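PDB 1QHB: vanadium-dependent bromoperoxidase from Corallina officinalis, which catalyses the halogenation of organic substrates with bromide and hydrogen peroxide, using a vanadate cofactor, and assembles as a homododecamer. Local coordinates for residues E119-E124 with S475-S480; G55-G60 with R404-A409; L61-N66 with V301-D306; N400-L405 with P479-G484; M469-G474 with N546-H551. All coordinates share one frame; numbering follows the deposited sequence.

Contact 1: residues E119-E124 with S475-S480; sequences EVRGWE and SPFHPS
Glu124 OE2 is gripped by two groups: it accepts the backbone N-H of Phe477, N to OE2 2.7 Å, nearly in line with its own C-O bond, and forms a salt bridge with Arg121, whose NH2 lies 3.2 Å from OE2. Glu124 reaches this place as a chain extended beyond CG (chi2 172°). A weak backbone bond, Glu124 N to Phe477 O at 3.4 Å, runs the other way. The Phe477 ring lies between two partners. Over one face comes the aliphatic part of Arg121, its CG 3.9 Å from the ring centroid in a CH-pi contact, and the chain then bends at chi3 and lays a face of the guanidinium over Phe477 CD1. The indole of Trp123 meets the same ring obliquely, CD1 to CD2 of Phe477 at 3.5 Å. An alanine in place of Arg121 would probably uncover that face of Phe477 and leave the Glu124 carboxylate without its charged mate here. His478, probably an active-site residue, follows directly, and its ND1 is hydrogen-bonded to Lys398 NZ. The contact ties the loop before helix 484-499 to short strand 123-124, which pairs in parallel with a strand of a second subunit, while helix 376-402 touches Glu124 and His478.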
# COMPACT_ATOMS: atom_id res chain seq x y z
N GLU A 119 -43.80 36.39 -16.92
CA GLU A 119 -42.91 35.43 -17.52
C GLU A 119 -42.85 34.24 -16.54
O GLU A 119 -43.52 34.32 -15.52
CB GLU A 119 -41.52 36.00 -17.74
CG GLU A 119 -41.22 36.25 -19.22
CD GLU A 119 -41.22 35.00 -20.08
OE1 GLU A 119 -41.32 33.87 -19.55
OE2 GLU A 119 -41.15 35.17 -21.32
N VAL A 120 -42.09 33.21 -16.88
CA VAL A 120 -41.96 32.02 -16.10
C VAL A 120 -40.83 32.07 -15.08
O VAL A 120 -39.91 32.87 -15.24
CB VAL A 120 -41.70 30.77 -16.98
CG1 VAL A 120 -42.86 30.60 -17.94
CG2 VAL A 120 -40.39 30.89 -17.73
N ARG A 121 -40.90 31.22 -14.05
CA ARG A 121 -39.78 31.16 -13.09
C ARG A 121 -39.27 29.72 -13.20
O ARG A 121 -40.06 28.87 -13.58
CB ARG A 121 -40.18 31.56 -11.66
CG ARG A 121 -41.35 30.79 -11.10
CD ARG A 121 -41.74 31.25 -9.70
NE ARG A 121 -40.62 31.11 -8.77
CZ ARG A 121 -40.70 30.90 -7.47
NH1 ARG A 121 -41.88 30.77 -6.86
NH2 ARG A 121 -39.53 30.83 -6.82
N GLY A 122 -38.00 29.43 -12.89
CA GLY A 122 -37.46 28.10 -13.01
C GLY A 122 -37.24 27.38 -11.68
O GLY A 122 -37.46 27.95 -10.61
N TRP A 123 -36.88 26.09 -11.77
CA TRP A 123 -36.69 25.30 -10.53
C TRP A 123 -35.46 25.78 -9.79
O TRP A 123 -34.58 26.21 -10.51
CB TRP A 123 -36.61 23.82 -10.85
CG TRP A 123 -37.91 23.36 -11.46
CD1 TRP A 123 -39.05 23.05 -10.80
CD2 TRP A 123 -38.18 23.17 -12.85
NE1 TRP A 123 -40.04 22.66 -11.68
CE2 TRP A 123 -39.51 22.72 -12.94
CE3 TRP A 123 -37.43 23.30 -14.01
CZ2 TRP A 123 -40.12 22.42 -14.17
CZ3 TRP A 123 -38.03 22.98 -15.21
CH2 TRP A 123 -39.37 22.56 -15.29
N GLU A 124 -35.47 25.73 -8.45
CA GLU A 124 -34.31 26.26 -7.73
C GLU A 124 -33.35 25.17 -7.32
O GLU A 124 -33.64 24.37 -6.42
CB GLU A 124 -34.83 27.06 -6.49
CG GLU A 124 -35.94 28.04 -6.91
CD GLU A 124 -36.65 28.75 -5.78
OE1 GLU A 124 -36.00 29.61 -5.13
OE2 GLU A 124 -37.85 28.49 -5.50
N SER A 475 -45.96 28.42 -3.05
CA SER A 475 -44.72 27.84 -2.58
C SER A 475 -43.57 28.15 -3.53
O SER A 475 -43.79 28.43 -4.69
CB SER A 475 -44.82 26.31 -2.56
OG SER A 475 -44.77 25.91 -3.92
N PRO A 476 -42.36 28.03 -3.01
CA PRO A 476 -41.15 28.11 -3.80
C PRO A 476 -41.16 27.02 -4.88
O PRO A 476 -41.95 26.07 -4.90
CB PRO A 476 -40.05 27.74 -2.80
CG PRO A 476 -40.62 28.11 -1.45
CD PRO A 476 -42.08 27.64 -1.59
N PHE A 477 -40.21 27.13 -5.81
CA PHE A 477 -40.14 26.17 -6.90
C PHE A 477 -39.36 24.90 -6.59
O PHE A 477 -38.40 24.60 -7.28
CB PHE A 477 -39.58 26.86 -8.15
CG PHE A 477 -40.65 26.93 -9.22
CD1 PHE A 477 -41.76 27.73 -9.09
CD2 PHE A 477 -40.47 26.25 -10.42
CE1 PHE A 477 -42.68 27.81 -10.11
CE2 PHE A 477 -41.38 26.34 -11.45
CZ PHE A 477 -42.50 27.11 -11.27
N HIS A 478 -39.78 24.19 -5.54
CA HIS A 478 -39.14 22.92 -5.17
C HIS A 478 -40.14 22.16 -4.29
O HIS A 478 -41.00 22.72 -3.61
CB HIS A 478 -37.76 23.10 -4.58
CG HIS A 478 -37.63 24.11 -3.48
ND1 HIS A 478 -37.92 23.86 -2.15
CD2 HIS A 478 -37.24 25.43 -3.59
CE1 HIS A 478 -37.68 24.99 -1.49
NE2 HIS A 478 -37.28 25.95 -2.33
N PRO A 479 -40.07 20.84 -4.35
CA PRO A 479 -40.95 19.95 -3.66
C PRO A 479 -41.09 20.18 -2.17
O PRO A 479 -40.30 20.88 -1.51
CB PRO A 479 -40.41 18.54 -3.98
CG PRO A 479 -39.78 18.76 -5.34
CD PRO A 479 -39.02 20.07 -5.12
N SER A 480 -42.19 19.60 -1.65
CA SER A 480 -42.53 19.84 -0.25
C SER A 480 -41.80 19.07 0.81
O SER A 480 -41.83 19.54 1.96
CB SER A 480 -44.04 19.49 -0.18
OG SER A 480 -44.61 20.17 0.94

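Contact 2: residues G55-G60 with R404-A409; sequences GSFTKG and RLRPEA. With PO4 (phosphate ion), chain G.
One salt bridge carries the charged part of the contact: Lys59 NZ lies 2.8 Å from Glu408 OE2, on the syn lone pair of that oxygen. The lysine arrives fully extended, CG anti to the backbone N (chi1 -164°), and crosses the glutamate at about a right angle. Both ends have further partners, since NZ also donates to Ser475 O and OE2 accepts from Gln302 NE2, so the buried charges sit in a polar network. The van der Waals contacts are looser: Leu405 CB rests 3.7 Å from the carbonyl oxygen of Ser56, its CD2 touches that of Gly55, and Phe57 presents its ring edge to Arg406 CG at 4.3 Å. Between the backbones there is a single beta bridge, Ser56 with Arg404. Toward the phosphate, Arg406 turns the edge of its guanidinium and gives both NH1, at 2.8 Å, and NH2, at 3.1 Å, to phosphate O1; NE is held by His478 O. The ion, probably from the crystallisation liquor, occupies the vanadate site, of which Arg406 is a member. Arg406 is the N-cap residue of helix 407-422, and the contact sets that helix start against the loop between helices 11-28 and 72-84, with helix 295-302 touching Lys59.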
# COMPACT_ATOMS: atom_id res chain seq x y z
N GLY A 55 -49.88 13.04 -7.35
CA GLY A 55 -49.48 13.16 -5.92
C GLY A 55 -48.02 13.63 -5.90
O GLY A 55 -47.41 13.62 -4.83
N SER A 56 -47.53 14.10 -7.05
CA SER A 56 -46.15 14.52 -7.17
C SER A 56 -45.96 16.01 -7.45
O SER A 56 -46.82 16.67 -8.03
CB SER A 56 -45.47 13.78 -8.38
OG SER A 56 -45.56 12.37 -8.12
N PHE A 57 -44.77 16.51 -7.11
CA PHE A 57 -44.53 17.94 -7.39
C PHE A 57 -44.43 18.12 -8.88
O PHE A 57 -43.54 17.53 -9.46
CB PHE A 57 -43.20 18.37 -6.80
CG PHE A 57 -42.76 19.76 -7.09
CD1 PHE A 57 -43.24 20.84 -6.39
CD2 PHE A 57 -41.79 19.96 -8.08
CE1 PHE A 57 -42.80 22.12 -6.70
CE2 PHE A 57 -41.32 21.23 -8.35
CZ PHE A 57 -41.85 22.30 -7.67
N THR A 58 -45.28 18.93 -9.51
CA THR A 58 -45.13 19.12 -10.94
C THR A 58 -45.24 20.62 -11.22
O THR A 58 -45.49 21.00 -12.38
CB THR A 58 -46.20 18.42 -11.77
OG1 THR A 58 -47.46 19.01 -11.38
CG2 THR A 58 -46.31 16.92 -11.52
N LYS A 59 -44.94 21.44 -10.24
CA LYS A 59 -45.05 22.88 -10.49
C LYS A 59 -44.07 23.30 -11.57
O LYS A 59 -42.89 23.01 -11.43
CB LYS A 59 -44.78 23.61 -9.17
CG LYS A 59 -45.25 25.08 -9.21
CD LYS A 59 -45.17 25.67 -7.83
CE LYS A 59 -45.45 27.18 -7.87
NZ LYS A 59 -45.90 27.65 -6.52
N GLY A 60 -44.56 24.00 -12.63
CA GLY A 60 -43.64 24.45 -13.69
C GLY A 60 -43.90 23.70 -14.99
O GLY A 60 -43.72 24.25 -16.07
N ARG A 404 -42.63 15.25 -3.16
CA ARG A 404 -43.97 15.45 -2.62
C ARG A 404 -44.61 16.75 -3.10
O ARG A 404 -43.94 17.81 -3.17
CB ARG A 404 -44.00 15.38 -1.11
CG ARG A 404 -45.43 15.46 -0.52
CD ARG A 404 -45.38 15.55 0.99
NE ARG A 404 -46.71 15.28 1.58
CZ ARG A 404 -46.90 15.29 2.90
NH1 ARG A 404 -45.92 15.50 3.80
NH2 ARG A 404 -48.11 15.07 3.37
N LEU A 405 -45.90 16.65 -3.48
CA LEU A 405 -46.59 17.83 -3.97
C LEU A 405 -46.80 18.82 -2.81
O LEU A 405 -47.05 18.42 -1.66
CB LEU A 405 -47.93 17.55 -4.66
CG LEU A 405 -49.18 17.36 -3.80
CD1 LEU A 405 -50.30 17.01 -4.77
CD2 LEU A 405 -48.97 16.25 -2.77
N ARG A 406 -46.74 20.09 -3.16
CA ARG A 406 -46.95 21.11 -2.11
C ARG A 406 -48.43 21.13 -1.76
O ARG A 406 -49.29 20.69 -2.53
CB ARG A 406 -46.45 22.46 -2.63
CG ARG A 406 -44.92 22.55 -2.78
CD ARG A 406 -44.31 23.02 -1.45
NE ARG A 406 -42.88 23.29 -1.65
CZ ARG A 406 -42.12 23.98 -0.84
NH1 ARG A 406 -42.60 24.53 0.27
NH2 ARG A 406 -40.85 24.17 -1.10
N PRO A 407 -48.77 21.63 -0.58
CA PRO A 407 -50.15 21.76 -0.11
C PRO A 407 -51.09 22.46 -1.06
O PRO A 407 -52.25 22.08 -1.22
CB PRO A 407 -50.02 22.54 1.21
CG PRO A 407 -48.63 22.21 1.67
CD PRO A 407 -47.78 22.14 0.42
N GLU A 408 -50.65 23.49 -1.80
CA GLU A 408 -51.51 24.15 -2.76
C GLU A 408 -51.96 23.21 -3.86
O GLU A 408 -53.16 23.28 -4.26
CB GLU A 408 -50.79 25.35 -3.38
CG GLU A 408 -49.65 24.96 -4.33
CD GLU A 408 -48.67 26.10 -4.42
OE1 GLU A 408 -48.34 26.76 -3.37
OE2 GLU A 408 -48.21 26.34 -5.53
N ALA A 409 -51.13 22.28 -4.30
CA ALA A 409 -51.52 21.32 -5.35
C ALA A 409 -52.58 20.38 -4.82
O ALA A 409 -53.53 19.98 -5.50
CB ALA A 409 -50.29 20.53 -5.76
P PO4 G . -39.08 25.74 2.08
O1 PO4 G . -40.42 25.92 1.45
O2 PO4 G . -39.13 25.99 3.55
O3 PO4 G . -38.12 26.65 1.45
O4 PO4 G . -38.70 24.30 1.85

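Contact 3: residues L61-N66 with V301-D306; sequences LPHDDN and VQDAAD
His63 meets Asp303 and Gln302 along most of its length. Its CB lies 3.4 Å from Asp303 OD1, and CG is placed anti to the carbonyl carbon (chi1 -58°), which swings the ring toward the aspartate. ND1 then donates to OD1 at 2.8 Å, with the oxygen in the ring plane and met nearly along its C-O bond. Over one face of the ring stands Gln302 CB, 4.1 Å from the centroid. CE1 approaches Gln302 O at 3.2 Å, and at the tip NE2 is hydrogen-bonded to Thr58 OG1. The backbone N of His63 also donates to OD1, at 2.8 Å, giving that oxygen two donors from one residue. A water links Asp303 OD2 to His63 O, and Arg109 forms a salt bridge with OD2. An alanine in place of Asp303 would probably leave both N-H groups of His63 and the Arg109 charge without this mate, and the imidazole freer to turn. This His-carboxylate pair sits where a Schellman motif, with Ala304 at positive phi, ends helix 295-302.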
# COMPACT_ATOMS: atom_id res chain seq x y z
N LEU A 61 -44.26 22.44 -14.92
CA LEU A 61 -44.64 21.63 -16.06
C LEU A 61 -46.05 22.05 -16.47
O LEU A 61 -46.86 22.32 -15.61
CB LEU A 61 -44.60 20.15 -15.70
CG LEU A 61 -43.27 19.60 -15.16
CD1 LEU A 61 -43.43 18.13 -14.82
CD2 LEU A 61 -42.16 19.80 -16.18
N PRO A 62 -46.36 22.03 -17.77
CA PRO A 62 -47.65 22.43 -18.29
C PRO A 62 -48.76 21.57 -17.74
O PRO A 62 -48.70 20.34 -17.88
CB PRO A 62 -47.52 22.22 -19.81
CG PRO A 62 -46.13 21.84 -20.13
CD PRO A 62 -45.39 21.63 -18.83
N HIS A 63 -49.82 22.18 -17.21
CA HIS A 63 -50.95 21.43 -16.66
C HIS A 63 -52.21 21.62 -17.50
O HIS A 63 -52.29 22.55 -18.31
CB HIS A 63 -51.25 21.82 -15.22
CG HIS A 63 -50.11 21.64 -14.27
ND1 HIS A 63 -49.01 22.48 -14.18
CD2 HIS A 63 -49.91 20.63 -13.40
CE1 HIS A 63 -48.21 22.00 -13.23
NE2 HIS A 63 -48.71 20.87 -12.75
N ASP A 64 -53.16 20.70 -17.30
CA ASP A 64 -54.42 20.77 -18.02
C ASP A 64 -55.38 21.58 -17.17
O ASP A 64 -54.92 22.01 -16.11
CB ASP A 64 -54.98 19.42 -18.42
CG ASP A 64 -55.40 18.51 -17.33
OD1 ASP A 64 -55.46 18.95 -16.15
OD2 ASP A 64 -55.70 17.31 -17.58
N ASP A 65 -56.64 21.73 -17.55
CA ASP A 65 -57.59 22.51 -16.77
C ASP A 65 -57.97 21.90 -15.45
O ASP A 65 -58.66 22.53 -14.64
CB ASP A 65 -58.92 22.67 -17.54
CG ASP A 65 -58.75 23.44 -18.82
OD1 ASP A 65 -57.77 24.22 -18.92
OD2 ASP A 65 -59.60 23.27 -19.71
N ASN A 66 -57.64 20.63 -15.21
CA ASN A 66 -57.97 20.01 -13.93
C ASN A 66 -56.73 20.02 -13.04
O ASN A 66 -56.76 19.45 -11.95
CB ASN A 66 -58.44 18.59 -14.15
CG ASN A 66 -59.81 18.37 -14.72
OD1 ASN A 66 -60.00 17.36 -15.40
ND2 ASN A 66 -60.73 19.24 -14.38
N VAL A 301 -50.14 29.81 -11.80
CA VAL A 301 -49.02 29.67 -10.85
C VAL A 301 -48.49 28.24 -10.95
O VAL A 301 -47.29 28.09 -11.05
CB VAL A 301 -49.43 30.01 -9.42
CG1 VAL A 301 -48.32 29.71 -8.42
CG2 VAL A 301 -49.85 31.47 -9.29
N GLN A 302 -49.32 27.21 -11.07
CA GLN A 302 -48.83 25.84 -11.26
C GLN A 302 -48.06 25.70 -12.55
O GLN A 302 -47.12 24.91 -12.63
CB GLN A 302 -49.98 24.81 -11.20
CG GLN A 302 -50.69 24.90 -9.87
CD GLN A 302 -49.80 24.98 -8.64
OE1 GLN A 302 -49.04 24.05 -8.38
NE2 GLN A 302 -49.89 26.05 -7.86
N ASP A 303 -48.40 26.52 -13.56
CA ASP A 303 -47.69 26.55 -14.83
C ASP A 303 -46.55 27.57 -14.82
O ASP A 303 -46.08 28.00 -15.88
CB ASP A 303 -48.69 26.92 -15.94
CG ASP A 303 -49.61 25.82 -16.34
OD1 ASP A 303 -49.49 24.62 -15.96
OD2 ASP A 303 -50.55 26.13 -17.11
N ALA A 304 -46.05 27.98 -13.65
CA ALA A 304 -44.90 28.85 -13.53
C ALA A 304 -45.04 30.37 -13.65
O ALA A 304 -44.00 31.11 -13.64
CB ALA A 304 -43.77 28.33 -14.45
N ALA A 305 -46.26 30.90 -13.64
CA ALA A 305 -46.38 32.37 -13.74
C ALA A 305 -45.63 33.01 -12.57
O ALA A 305 -45.84 32.68 -11.40
CB ALA A 305 -47.85 32.75 -13.83
N ASP A 306 -44.76 34.01 -12.86
CA ASP A 306 -43.96 34.56 -11.79
C ASP A 306 -44.70 35.70 -11.10
O ASP A 306 -44.60 36.87 -11.49
CB ASP A 306 -42.60 35.03 -12.30
CG ASP A 306 -41.65 35.29 -11.15
OD1 ASP A 306 -42.10 35.23 -9.97
OD2 ASP A 306 -40.47 35.49 -11.43
O HOH W 1 -50.64 24.60 -19.16

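Contact 4: residues N400-L405 with P479-G484; sequences NIHRRL and PSYGSG. With PO4 (phosphate ion), chain G.
Tyr481 CG stands anti to the backbone N (chi1 -177°), and His402 CG lies beside its own (chi1 -47°); these torsions bring the two rings together edge-to-face. The CD2-CE2 edge of the tyrosine points at the face of the imidazole, with planes at 87° and centroids 4.8 Å apart, while Ile401 CG2 covers the opposite face of His402. Beyond the rings, Tyr481 CB packs on Arg404 CB at 3.7 Å. The extended arginine chain runs on past the tyrosine to Ser554, Asp555 and Glu158. Tyr481 OH is hydrogen-bonded to Pro145 O, and His402 NE2 to Gln397 OE1, so both polar ring ends are secured outside the pair. The backbones join through a nearly straight bond, Ser480 N to Arg404 O at 2.9 Å, and a water bridges Arg404 N and Tyr481 O. Pro479 CB leans on Arg403 CA at 3.9 Å. After a cis peptide bond before Gly482, the chain delivers Ser483 OG to phosphate O2, 3.1 Å away, and Gly484 N to phosphate O4, at 2.9 Å. A hydroxyl and a main-chain N-H at the start of helix 484-499 thus join Lys398, Arg406 and Arg545 in binding the anion, consistent with how vanadate would be held, the helix dipole probably adding to the attraction.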
# COMPACT_ATOMS: atom_id res chain seq x y z
N ASN A 400 -34.56 14.25 -5.34
CA ASN A 400 -34.09 12.98 -5.85
C ASN A 400 -34.90 11.83 -5.30
O ASN A 400 -34.96 10.84 -6.03
CB ASN A 400 -32.60 12.78 -5.49
CG ASN A 400 -31.74 13.86 -6.12
OD1 ASN A 400 -31.53 14.94 -5.53
ND2 ASN A 400 -31.19 13.58 -7.31
N ILE A 401 -35.48 11.95 -4.09
CA ILE A 401 -36.23 10.87 -3.56
C ILE A 401 -37.75 11.04 -3.56
O ILE A 401 -38.42 10.30 -4.27
CB ILE A 401 -35.80 10.60 -2.09
CG1 ILE A 401 -34.29 10.37 -1.98
CG2 ILE A 401 -36.57 9.43 -1.46
CD1 ILE A 401 -33.77 9.17 -2.74
N HIS A 402 -38.36 11.89 -2.72
CA HIS A 402 -39.80 11.90 -2.59
C HIS A 402 -40.60 12.76 -3.53
O HIS A 402 -41.72 12.36 -3.77
CB HIS A 402 -40.18 12.36 -1.16
CG HIS A 402 -39.37 11.65 -0.10
ND1 HIS A 402 -39.81 10.44 0.37
CD2 HIS A 402 -38.21 11.94 0.53
CE1 HIS A 402 -38.94 9.99 1.28
NE2 HIS A 402 -37.98 10.88 1.39
N ARG A 403 -40.15 13.91 -3.99
CA ARG A 403 -40.91 14.77 -4.86
C ARG A 403 -42.38 14.89 -4.41
O ARG A 403 -43.26 14.75 -5.25
CB ARG A 403 -40.81 14.24 -6.32
CG ARG A 403 -39.40 14.52 -6.91
CD ARG A 403 -39.20 13.85 -8.24
NE ARG A 403 -39.31 12.36 -8.30
CZ ARG A 403 -38.29 11.53 -8.22
NH1 ARG A 403 -37.04 11.93 -8.04
NH2 ARG A 403 -38.42 10.21 -8.36
N ARG A 404 -42.63 15.25 -3.16
CA ARG A 404 -43.97 15.45 -2.62
C ARG A 404 -44.61 16.75 -3.10
O ARG A 404 -43.94 17.81 -3.17
CB ARG A 404 -44.00 15.38 -1.11
CG ARG A 404 -45.43 15.46 -0.52
CD ARG A 404 -45.38 15.55 0.99
NE ARG A 404 -46.71 15.28 1.58
CZ ARG A 404 -46.90 15.29 2.90
NH1 ARG A 404 -45.92 15.50 3.80
NH2 ARG A 404 -48.11 15.07 3.37
N LEU A 405 -45.90 16.65 -3.48
CA LEU A 405 -46.59 17.83 -3.97
C LEU A 405 -46.80 18.82 -2.81
O LEU A 405 -47.05 18.42 -1.66
CB LEU A 405 -47.93 17.55 -4.66
CG LEU A 405 -49.18 17.36 -3.80
CD1 LEU A 405 -50.30 17.01 -4.77
CD2 LEU A 405 -48.97 16.25 -2.77
N PRO A 479 -40.07 20.84 -4.35
CA PRO A 479 -40.95 19.95 -3.66
C PRO A 479 -41.09 20.18 -2.17
O PRO A 479 -40.30 20.88 -1.51
CB PRO A 479 -40.41 18.54 -3.98
CG PRO A 479 -39.78 18.76 -5.34
CD PRO A 479 -39.02 20.07 -5.12
N SER A 480 -42.19 19.60 -1.65
CA SER A 480 -42.53 19.84 -0.25
C SER A 480 -41.80 19.07 0.81
O SER A 480 -41.83 19.54 1.96
CB SER A 480 -44.04 19.49 -0.18
OG SER A 480 -44.61 20.17 0.94
N TYR A 481 -41.20 17.90 0.54
CA TYR A 481 -40.66 17.11 1.67
C TYR A 481 -39.21 16.75 1.50
O TYR A 481 -38.91 16.02 0.57
CB TYR A 481 -41.55 15.86 1.65
CG TYR A 481 -41.30 14.84 2.73
CD1 TYR A 481 -41.91 15.02 3.97
CD2 TYR A 481 -40.52 13.71 2.54
CE1 TYR A 481 -41.73 14.12 4.98
CE2 TYR A 481 -40.31 12.78 3.57
CZ TYR A 481 -40.92 13.01 4.76
OH TYR A 481 -40.77 12.14 5.81
N GLY A 482 -38.32 17.24 2.33
CA GLY A 482 -38.61 18.06 3.46
C GLY A 482 -38.56 19.55 3.19
O GLY A 482 -38.81 19.99 2.08
N SER A 483 -38.19 20.32 4.21
CA SER A 483 -38.27 21.78 4.11
C SER A 483 -36.93 22.41 4.35
O SER A 483 -36.23 22.07 5.31
CB SER A 483 -39.31 22.23 5.20
OG SER A 483 -39.14 23.62 5.54
N GLY A 484 -36.58 23.44 3.57
CA GLY A 484 -35.34 24.16 3.75
C GLY A 484 -35.35 24.93 5.05
O GLY A 484 -34.36 24.93 5.79
P PO4 G . -39.08 25.74 2.08
O1 PO4 G . -40.42 25.92 1.45
O2 PO4 G . -39.13 25.99 3.55
O3 PO4 G . -38.12 26.65 1.45
O4 PO4 G . -38.70 24.30 1.85
O HOH W 2 -40.24 16.02 -1.60

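Contact 5: residues M469-G474 with N546-H551; sequences MAFAEG and NMAGVH. With PO4 (phosphate ion), chain G.
Phe471 and Ala548 make the closest side-chain approach: the methyl CB of Ala548 sits over one face of the ring, 3.3 Å from CZ and displaced toward the rim, in a CH-pi contact. Beside it, Ala470 N donates to Ala548 O at 3.1 Å in an almost straight bond, and the two alanine methyls touch. Val550 CG1 fills in next, 3.8 Å from Met469 CE and 4.2 Å from Phe471 CD2. The methionine, bent at chi2 (-60°) and again at chi3 (-76°), curls its methyl back against Gly549 O at 3.6 Å. In the second shell, the type I turn from Phe471 to Gly474 shapes the first segment, and His331 stacks on the Phe471 ring. Gly549 could hardly carry a side chain, as a CB would press on Met469 SD and on the preceding carbonyl. Further out, His551 follows Val550 and gives NE2 to phosphate O4, at 3.1 Å, and more weakly to O1, while its ND1 is held by Asp555. A Schellman motif at Gly549 closes helix 530-548, and this helix end leads the chain into the vanadate site, to which His551 belongs.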
# COMPACT_ATOMS: atom_id res chain seq x y z
N MET A 469 -53.50 31.02 -0.19
CA MET A 469 -52.09 31.16 0.07
C MET A 469 -51.77 32.48 0.73
O MET A 469 -52.35 33.49 0.41
CB MET A 469 -51.27 30.98 -1.22
CG MET A 469 -51.56 29.65 -1.90
SD MET A 469 -51.15 28.25 -0.79
CE MET A 469 -49.45 28.42 -1.03
N ALA A 470 -50.78 32.57 1.64
CA ALA A 470 -50.41 33.88 2.17
C ALA A 470 -49.50 34.61 1.18
O ALA A 470 -49.35 35.84 1.29
CB ALA A 470 -49.72 33.86 3.51
N PHE A 471 -48.92 33.89 0.24
CA PHE A 471 -47.93 34.45 -0.68
C PHE A 471 -48.49 34.44 -2.09
O PHE A 471 -49.10 33.46 -2.50
CB PHE A 471 -46.64 33.65 -0.62
CG PHE A 471 -45.97 33.38 0.68
CD1 PHE A 471 -46.08 34.21 1.78
CD2 PHE A 471 -45.15 32.25 0.81
CE1 PHE A 471 -45.41 33.95 2.96
CE2 PHE A 471 -44.46 31.97 1.99
CZ PHE A 471 -44.60 32.83 3.07
N ALA A 472 -48.24 35.48 -2.87
CA ALA A 472 -48.82 35.58 -4.20
C ALA A 472 -48.36 34.47 -5.12
O ALA A 472 -49.14 34.04 -6.00
CB ALA A 472 -48.50 36.93 -4.83
N GLU A 473 -47.09 34.09 -5.02
CA GLU A 473 -46.56 33.02 -5.86
C GLU A 473 -46.81 31.64 -5.26
O GLU A 473 -46.42 30.65 -5.89
CB GLU A 473 -45.02 33.17 -6.03
CG GLU A 473 -44.18 32.84 -4.81
CD GLU A 473 -44.09 33.95 -3.76
OE1 GLU A 473 -44.87 34.93 -3.78
OE2 GLU A 473 -43.21 33.86 -2.87
N GLY A 474 -47.41 31.55 -4.06
CA GLY A 474 -47.55 30.23 -3.43
C GLY A 474 -46.15 29.74 -2.97
O GLY A 474 -45.26 30.46 -2.50
N ASN A 546 -46.15 26.50 7.22
CA ASN A 546 -47.43 25.84 7.20
C ASN A 546 -48.55 26.87 7.24
O ASN A 546 -49.44 26.82 6.40
CB ASN A 546 -47.56 24.93 8.43
CG ASN A 546 -46.64 23.72 8.40
OD1 ASN A 546 -45.74 23.66 7.61
ND2 ASN A 546 -46.84 22.74 9.28
N MET A 547 -48.37 27.90 8.08
CA MET A 547 -49.35 28.99 8.19
C MET A 547 -49.44 29.80 6.90
O MET A 547 -50.47 30.37 6.55
CB MET A 547 -48.90 29.88 9.36
CG MET A 547 -49.21 29.21 10.72
SD MET A 547 -48.48 30.20 12.03
CE MET A 547 -49.28 29.38 13.43
N ALA A 548 -48.34 29.80 6.12
CA ALA A 548 -48.34 30.49 4.82
C ALA A 548 -48.98 29.55 3.81
O ALA A 548 -49.36 30.03 2.76
CB ALA A 548 -46.97 30.91 4.36
N GLY A 549 -49.12 28.27 4.15
CA GLY A 549 -49.80 27.33 3.21
C GLY A 549 -48.80 26.52 2.37
O GLY A 549 -49.22 25.84 1.43
N VAL A 550 -47.49 26.58 2.67
CA VAL A 550 -46.51 25.97 1.81
C VAL A 550 -45.87 24.69 2.29
O VAL A 550 -45.02 24.13 1.56
CB VAL A 550 -45.39 26.98 1.38
CG1 VAL A 550 -46.04 28.19 0.72
CG2 VAL A 550 -44.54 27.42 2.56
N HIS A 551 -46.25 24.18 3.44
CA HIS A 551 -45.76 22.91 3.94
C HIS A 551 -46.84 22.20 4.77
O HIS A 551 -47.74 22.87 5.30
CB HIS A 551 -44.55 23.11 4.90
CG HIS A 551 -43.28 23.10 4.08
ND1 HIS A 551 -42.92 22.04 3.29
CD2 HIS A 551 -42.39 24.08 3.84
CE1 HIS A 551 -41.79 22.36 2.67
NE2 HIS A 551 -41.46 23.58 2.96
P PO4 G . -39.08 25.74 2.08
O1 PO4 G . -40.42 25.92 1.45
O2 PO4 G . -39.13 25.99 3.55
O3 PO4 G . -38.12 26.65 1.45
O4 PO4 G . -38.70 24.30 1.85

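In the fold
From the N terminus, the loop after helix 11-28 supplies residues 55-60 and then 61-66. The latter close contact 3 with the end of helix 295-302, and this loop lies wholly within the larger one that contact 2 closes at 404-409. Contact 1 starts at 119-124 and ends at 475-480, so it crosses both. Contact 4 begins at 400-405, where contact 2 ends, and shares Pro479 and Ser480 with contact 1. Contact 5, from 469-474 to 546-551, crosses contacts 1 and 4 and follows contacts 2 and 3 in series. Contacts 2, 4 and 5 all reach the phosphate, joining helices 376-402, 407-422, 484-499 and 530-548 around one site.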